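Local coordinates for phosphoinositide 3-kinase adapter protein 1 (Homo sapiens, PDB 5FOR) that links B-cell receptor and Toll-like receptor signalling to phosphoinositide 3-kinase activation as an adapter, of which this is the TIR domain, at residues L85-L99 against F111-C123. Residues are numbered along the deposited sequence; the frame is centred on the assembly and turned at random.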
loop_
_atom_site.group_PDB
_atom_site.type_symbol
_atom_site.label_atom_id
_atom_site.label_comp_id
_atom_site.label_asym_id
_atom_site.label_seq_id
_atom_site.Cartn_x
_atom_site.Cartn_y
_atom_site.Cartn_z
ATOM N N LEU A 85 -3.985 -5.437 -9.680
ATOM C CA LEU A 85 -3.037 -4.594 -8.967
ATOM C C LEU A 85 -2.486 -3.452 -9.814
ATOM O O LEU A 85 -2.262 -2.346 -9.316
ATOM C CB LEU A 85 -1.873 -5.415 -8.402
ATOM C CG LEU A 85 -2.182 -6.600 -7.486
ATOM C CD1 LEU A 85 -0.904 -7.301 -7.124
ATOM C CD2 LEU A 85 -2.891 -6.136 -6.241
ATOM N N GLN A 86 -2.273 -3.691 -11.093
ATOM C CA GLN A 86 -1.827 -2.588 -11.934
ATOM C C GLN A 86 -2.877 -1.466 -12.003
ATOM O O GLN A 86 -2.492 -0.299 -12.105
ATOM C CB GLN A 86 -1.484 -3.106 -13.326
ATOM C CG GLN A 86 -0.310 -4.052 -13.291
ATOM C CD GLN A 86 -0.324 -4.968 -14.457
ATOM O OE1 GLN A 86 -1.343 -5.098 -15.140
ATOM N NE2 GLN A 86 0.807 -5.596 -14.721
ATOM N N ARG A 87 -4.179 -1.806 -11.912
ATOM C CA ARG A 87 -5.252 -0.840 -12.256
ATOM C C ARG A 87 -5.457 -0.148 -10.887
ATOM O O ARG A 87 -5.594 1.062 -10.844
ATOM C CB ARG A 87 -6.578 -1.481 -12.855
ATOM C CG ARG A 87 -7.840 -0.506 -13.322
ATOM C CD ARG A 87 -7.634 0.232 -14.721
ATOM N NE ARG A 87 -8.366 -0.254 -15.934
ATOM C CZ ARG A 87 -9.092 0.593 -16.684
ATOM N NH1 ARG A 87 -9.100 1.902 -16.336
ATOM N NH2 ARG A 87 -9.705 0.210 -17.811
ATOM N N ALA A 88 -5.311 -0.886 -9.771
ATOM C CA ALA A 88 -5.426 -0.339 -8.390
ATOM C C ALA A 88 -4.287 0.619 -7.981
ATOM O O ALA A 88 -4.510 1.679 -7.387
ATOM C CB ALA A 88 -5.499 -1.488 -7.371
ATOM N N PHE A 89 -3.058 0.229 -8.294
ATOM C CA PHE A 89 -1.879 0.987 -7.863
ATOM C C PHE A 89 -1.553 2.040 -8.901
ATOM O O PHE A 89 -0.481 2.035 -9.507
ATOM C CB PHE A 89 -0.676 0.071 -7.661
ATOM C CG PHE A 89 -0.880 -0.988 -6.624
ATOM C CD1 PHE A 89 -1.952 -0.927 -5.739
ATOM C CD2 PHE A 89 0.018 -2.044 -6.523
ATOM C CE1 PHE A 89 -2.124 -1.909 -4.781
ATOM C CE2 PHE A 89 -0.137 -3.013 -5.566
ATOM C CZ PHE A 89 -1.215 -2.955 -4.695
ATOM N N HIS A 90 -2.512 2.928 -9.097
ATOM C CA HIS A 90 -2.488 3.892 -10.173
ATOM C C HIS A 90 -3.459 5.019 -9.819
ATOM O O HIS A 90 -4.459 4.766 -9.149
ATOM C CB HIS A 90 -2.877 3.230 -11.482
ATOM C CG HIS A 90 -2.914 4.177 -12.634
ATOM N ND1 HIS A 90 -1.787 4.505 -13.360
ATOM C CD2 HIS A 90 -3.930 4.893 -13.165
ATOM C CE1 HIS A 90 -2.113 5.370 -14.304
ATOM N NE2 HIS A 90 -3.406 5.626 -14.203
ATOM N N PRO A 91 -3.148 6.273 -10.213
ATOM C CA PRO A 91 -1.906 6.767 -10.826
ATOM C C PRO A 91 -0.731 6.860 -9.829
ATOM O O PRO A 91 -0.962 6.783 -8.614
ATOM C CB PRO A 91 -2.314 8.150 -11.356
ATOM C CG PRO A 91 -3.413 8.588 -10.486
ATOM C CD PRO A 91 -4.157 7.339 -10.080
ATOM N N PRO A 92 0.514 7.017 -10.333
ATOM C CA PRO A 92 1.661 6.844 -9.438
ATOM C C PRO A 92 1.743 7.867 -8.306
ATOM O O PRO A 92 2.315 7.523 -7.261
ATOM C CB PRO A 92 2.869 6.993 -10.373
ATOM C CG PRO A 92 2.367 7.791 -11.508
ATOM C CD PRO A 92 0.941 7.342 -11.702
ATOM N N HIS A 93 1.198 9.075 -8.482
ATOM C CA HIS A 93 1.326 10.087 -7.414
ATOM C C HIS A 93 0.400 9.782 -6.237
ATOM O O HIS A 93 0.550 10.359 -5.170
ATOM C CB HIS A 93 1.071 11.509 -7.928
ATOM C CG HIS A 93 -0.255 11.699 -8.590
ATOM N ND1 HIS A 93 -0.489 11.327 -9.897
ATOM C CD2 HIS A 93 -1.405 12.257 -8.144
ATOM C CE1 HIS A 93 -1.733 11.635 -10.221
ATOM N NE2 HIS A 93 -2.310 12.206 -9.180
ATOM N N ARG A 94 -0.523 8.841 -6.434
ATOM C CA ARG A 94 -1.403 8.375 -5.374
ATOM C C ARG A 94 -0.892 7.119 -4.651
ATOM O O ARG A 94 -1.613 6.579 -3.791
ATOM C CB ARG A 94 -2.794 8.083 -5.946
ATOM C CG ARG A 94 -3.413 9.242 -6.680
ATOM C CD ARG A 94 -3.785 10.345 -5.718
ATOM N NE ARG A 94 -4.452 11.439 -6.413
ATOM C CZ ARG A 94 -4.699 12.625 -5.869
ATOM N NH1 ARG A 94 -4.356 12.858 -4.606
ATOM N NH2 ARG A 94 -5.272 13.576 -6.592
ATOM N N VAL A 95 0.309 6.635 -4.995
ATOM C CA VAL A 95 0.790 5.376 -4.432
ATOM C C VAL A 95 2.025 5.542 -3.561
ATOM O O VAL A 95 2.997 6.205 -3.932
ATOM C CB VAL A 95 1.086 4.322 -5.521
ATOM C CG1 VAL A 95 1.472 2.931 -4.868
ATOM C CG2 VAL A 95 -0.078 4.193 -6.430
ATOM N N VAL A 96 1.977 4.908 -2.395
ATOM C CA VAL A 96 3.090 4.921 -1.468
ATOM C C VAL A 96 3.504 3.503 -1.171
ATOM O O VAL A 96 2.660 2.618 -0.976
ATOM C CB VAL A 96 2.733 5.682 -0.170
ATOM C CG1 VAL A 96 3.945 5.741 0.778
ATOM C CG2 VAL A 96 2.298 7.083 -0.534
ATOM N N ARG A 97 4.806 3.265 -1.147
ATOM C CA ARG A 97 5.250 1.925 -0.784
ATOM C C ARG A 97 6.162 2.010 0.404
ATOM O O ARG A 97 6.966 2.952 0.538
ATOM C CB ARG A 97 5.924 1.198 -1.958
ATOM C CG ARG A 97 7.306 1.709 -2.391
ATOM C CD ARG A 97 7.902 0.770 -3.459
ATOM N NE ARG A 97 9.062 1.383 -4.078
ATOM C CZ ARG A 97 9.051 2.073 -5.213
ATOM N NH1 ARG A 97 7.938 2.191 -5.919
ATOM N NH2 ARG A 97 10.174 2.630 -5.648
ATOM N N LEU A 98 5.992 1.049 1.303
ATOM C CA LEU A 98 6.912 0.896 2.408
ATOM C C LEU A 98 7.702 -0.392 2.215
ATOM O O LEU A 98 7.128 -1.467 2.068
ATOM C CB LEU A 98 6.182 0.877 3.749
ATOM C CG LEU A 98 7.172 0.521 4.865
ATOM C CD1 LEU A 98 7.988 1.741 5.155
ATOM C CD2 LEU A 98 6.488 0.022 6.112
ATOM N N LEU A 99 9.018 -0.277 2.210
ATOM C CA LEU A 99 9.886 -1.445 2.051
ATOM C C LEU A 99 9.991 -2.209 3.345
ATOM O O LEU A 99 10.643 -1.747 4.274
ATOM C CB LEU A 99 11.288 -1.027 1.602
ATOM C CG LEU A 99 11.343 -0.233 0.300
ATOM C CD1 LEU A 99 12.780 0.122 -0.066
ATOM C CD2 LEU A 99 10.705 -1.033 -0.796
ATOM N N PHE A 111 6.536 -5.368 -13.411
ATOM C CA PHE A 111 5.199 -5.573 -12.870
ATOM C C PHE A 111 4.421 -4.270 -12.843
ATOM O O PHE A 111 3.247 -4.247 -13.169
ATOM C CB PHE A 111 5.281 -6.201 -11.478
ATOM C CG PHE A 111 5.915 -7.559 -11.480
ATOM C CD1 PHE A 111 7.294 -7.694 -11.463
ATOM C CD2 PHE A 111 5.137 -8.704 -11.538
ATOM C CE1 PHE A 111 7.886 -8.959 -11.484
ATOM C CE2 PHE A 111 5.724 -9.963 -11.551
ATOM C CZ PHE A 111 7.099 -10.093 -11.529
ATOM N N PHE A 112 5.082 -3.183 -12.471
ATOM C CA PHE A 112 4.424 -1.891 -12.446
ATOM C C PHE A 112 5.307 -0.884 -13.159
ATOM O O PHE A 112 6.399 -0.558 -12.695
ATOM C CB PHE A 112 4.099 -1.452 -11.010
ATOM C CG PHE A 112 3.352 -2.482 -10.229
ATOM C CD1 PHE A 112 1.967 -2.526 -10.266
ATOM C CD2 PHE A 112 4.028 -3.419 -9.451
ATOM C CE1 PHE A 112 1.277 -3.485 -9.549
ATOM C CE2 PHE A 112 3.328 -4.387 -8.734
ATOM C CZ PHE A 112 1.961 -4.417 -8.785
ATOM N N PRO A 113 4.841 -0.420 -14.322
ATOM C CA PRO A 113 5.684 0.410 -15.191
ATOM C C PRO A 113 6.006 1.777 -14.590
ATOM O O PRO A 113 7.107 2.250 -14.803
ATOM C CB PRO A 113 4.842 0.543 -16.475
ATOM C CG PRO A 113 3.922 -0.632 -16.447
ATOM C CD PRO A 113 3.592 -0.835 -14.987
ATOM N N ASP A 114 5.086 2.374 -13.837
ATOM C CA ASP A 114 5.350 3.647 -13.152
ATOM C C ASP A 114 5.952 3.516 -11.746
ATOM O O ASP A 114 5.908 4.473 -10.963
ATOM C CB ASP A 114 4.063 4.469 -13.052
ATOM C CG ASP A 114 3.642 5.057 -14.383
ATOM O OD1 ASP A 114 4.468 5.074 -15.317
ATOM O OD2 ASP A 114 2.484 5.514 -14.497
ATOM N N TRP A 115 6.533 2.355 -11.449
ATOM C CA TRP A 115 7.065 2.015 -10.121
ATOM C C TRP A 115 8.018 3.060 -9.549
ATOM O O TRP A 115 7.988 3.380 -8.351
ATOM C CB TRP A 115 7.791 0.669 -10.202
ATOM C CG TRP A 115 8.494 0.198 -8.931
ATOM C CD1 TRP A 115 9.790 0.462 -8.550
ATOM C CD2 TRP A 115 7.939 -0.656 -7.902
ATOM N NE1 TRP A 115 10.071 -0.175 -7.358
ATOM C CE2 TRP A 115 8.967 -0.843 -6.942
ATOM C CE3 TRP A 115 6.697 -1.264 -7.723
ATOM C CZ2 TRP A 115 8.763 -1.642 -5.817
ATOM C CZ3 TRP A 115 6.510 -2.046 -6.610
ATOM C CH2 TRP A 115 7.544 -2.244 -5.673
ATOM N N ALA A 116 8.875 3.570 -10.425
ATOM C CA ALA A 116 9.877 4.545 -10.055
ATOM C C ALA A 116 9.243 5.862 -9.612
ATOM O O ALA A 116 9.894 6.707 -9.012
ATOM C CB ALA A 116 10.814 4.774 -11.213
ATOM N N HIS A 117 7.962 6.045 -9.895
ATOM C CA HIS A 117 7.362 7.316 -9.554
ATOM C C HIS A 117 6.572 7.304 -8.276
ATOM O O HIS A 117 6.066 8.341 -7.867
ATOM C CB HIS A 117 6.507 7.790 -10.704
ATOM C CG HIS A 117 7.311 8.023 -11.929
ATOM N ND1 HIS A 117 7.241 7.214 -13.039
ATOM C CD2 HIS A 117 8.301 8.920 -12.179
ATOM C CE1 HIS A 117 8.102 7.637 -13.945
ATOM N NE2 HIS A 117 8.766 8.663 -13.434
ATOM N N TRP A 118 6.475 6.135 -7.649
ATOM C CA TRP A 118 5.869 6.064 -6.337
ATOM C C TRP A 118 6.795 6.751 -5.335
ATOM O O TRP A 118 8.014 6.840 -5.484
ATOM C CB TRP A 118 5.591 4.620 -5.882
ATOM C CG TRP A 118 4.772 3.812 -6.824
ATOM C CD1 TRP A 118 4.283 4.215 -8.026
ATOM C CD2 TRP A 118 4.381 2.432 -6.671
ATOM N NE1 TRP A 118 3.599 3.189 -8.625
ATOM C CE2 TRP A 118 3.629 2.094 -7.809
ATOM C CE3 TRP A 118 4.548 1.487 -5.665
ATOM C CZ2 TRP A 118 3.053 0.828 -7.972
ATOM C CZ3 TRP A 118 3.985 0.231 -5.829
ATOM C CH2 TRP A 118 3.241 -0.088 -6.974
ATOM N N GLN A 119 6.148 7.301 -4.348
ATOM C CA GLN A 119 6.725 7.624 -3.071
ATOM C C GLN A 119 7.164 6.375 -2.310
ATOM O O GLN A 119 6.384 5.438 -2.101
ATOM C CB GLN A 119 5.653 8.484 -2.439
ATOM C CG GLN A 119 5.614 9.151 -1.129
ATOM C CD GLN A 119 5.062 10.546 -1.259
ATOM O OE1 GLN A 119 4.273 11.002 -0.458
ATOM N NE2 GLN A 119 5.829 11.309 -1.935
ATOM N N GLU A 120 8.449 6.343 -1.951
ATOM C CA GLU A 120 9.006 5.177 -1.261
ATOM C C GLU A 120 9.391 5.460 0.187
ATOM O O GLU A 120 10.005 6.472 0.493
ATOM C CB GLU A 120 10.233 4.628 -2.007
ATOM C CG GLU A 120 10.758 3.291 -1.449
ATOM C CD GLU A 120 11.891 2.680 -2.314
ATOM O OE1 GLU A 120 11.602 1.908 -3.273
ATOM O OE2 GLU A 120 13.075 2.984 -2.038
ATOM N N LEU A 121 9.047 4.543 1.077
ATOM C CA LEU A 121 9.451 4.689 2.470
ATOM C C LEU A 121 10.231 3.486 2.980
ATOM O O LEU A 121 10.083 2.353 2.501
ATOM C CB LEU A 121 8.226 4.902 3.366
ATOM C CG LEU A 121 7.287 6.036 2.978
ATOM C CD1 LEU A 121 5.993 5.886 3.754
ATOM C CD2 LEU A 121 7.944 7.348 3.302
ATOM N N THR A 122 11.027 3.743 3.998
ATOM C CA THR A 122 11.772 2.691 4.659
ATOM C C THR A 122 11.369 2.511 6.128
ATOM O O THR A 122 10.690 3.358 6.715
ATOM C CB THR A 122 13.273 2.983 4.579
ATOM O OG1 THR A 122 13.581 4.070 5.458
ATOM C CG2 THR A 122 13.652 3.372 3.153
ATOM N N CYS A 123 11.812 1.390 6.687
ATOM C CA CYS A 123 11.654 0.997 8.085
ATOM C C CYS A 123 12.375 1.882 9.079
ATOM O O CYS A 123 12.102 1.800 10.277
ATOM C CB CYS A 123 12.131 -0.450 8.282
ATOM S SG CYS A 123 10.995 -1.697 7.563
HETATM O O HOH W 1 1.428 3.743 -10.714
HETATM O O HOH W 2 0.791 3.933 -13.694
#
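Arg97 and Glu120 are paired on neighbouring parallel strands, 95-99 and 119-121, the latter at the edge of the five-stranded sheet of this TIR domain. Arg97 N donates to Gln119 O at 2.8 Å, and Arg97 O accepts from Leu121 N. In the Arg97 side chain CG lies between the backbone N and carbonyl carbon (chi1 71°), and the extended chain beyond it carries the guanidinium over to Trp115. CB meets the edge of Trp118 at CE3. CG lies alongside Glu120 CG. CD packs on Trp115 CZ2 at 3.5 Å. NE and NH2 both grip one oxygen, Glu120 OE1, in a side-on salt bridge; NE donates to the anti lone pair of OE1 at 2.7 Å. The guanidinium lies flat on the Trp115 indole, planes 5° apart, a stacked cation-pi contact. Asp104 holds Trp115 NE1 by a hydrogen bond. With an alanine here, Glu120 would probably lose its charge partner and the face of Trp115 under the guanidinium its cover. Earlier in the chain, Val95 CG1 sits over the Trp118 six-membered ring, 3.5 Å from its centroid. At the arginine's tip, NH1 donates to Trp115 O at 2.7 Å, nearly straight at 171°, while Trp118 N reaches that oxygen from the opposite face of its carbonyl plane.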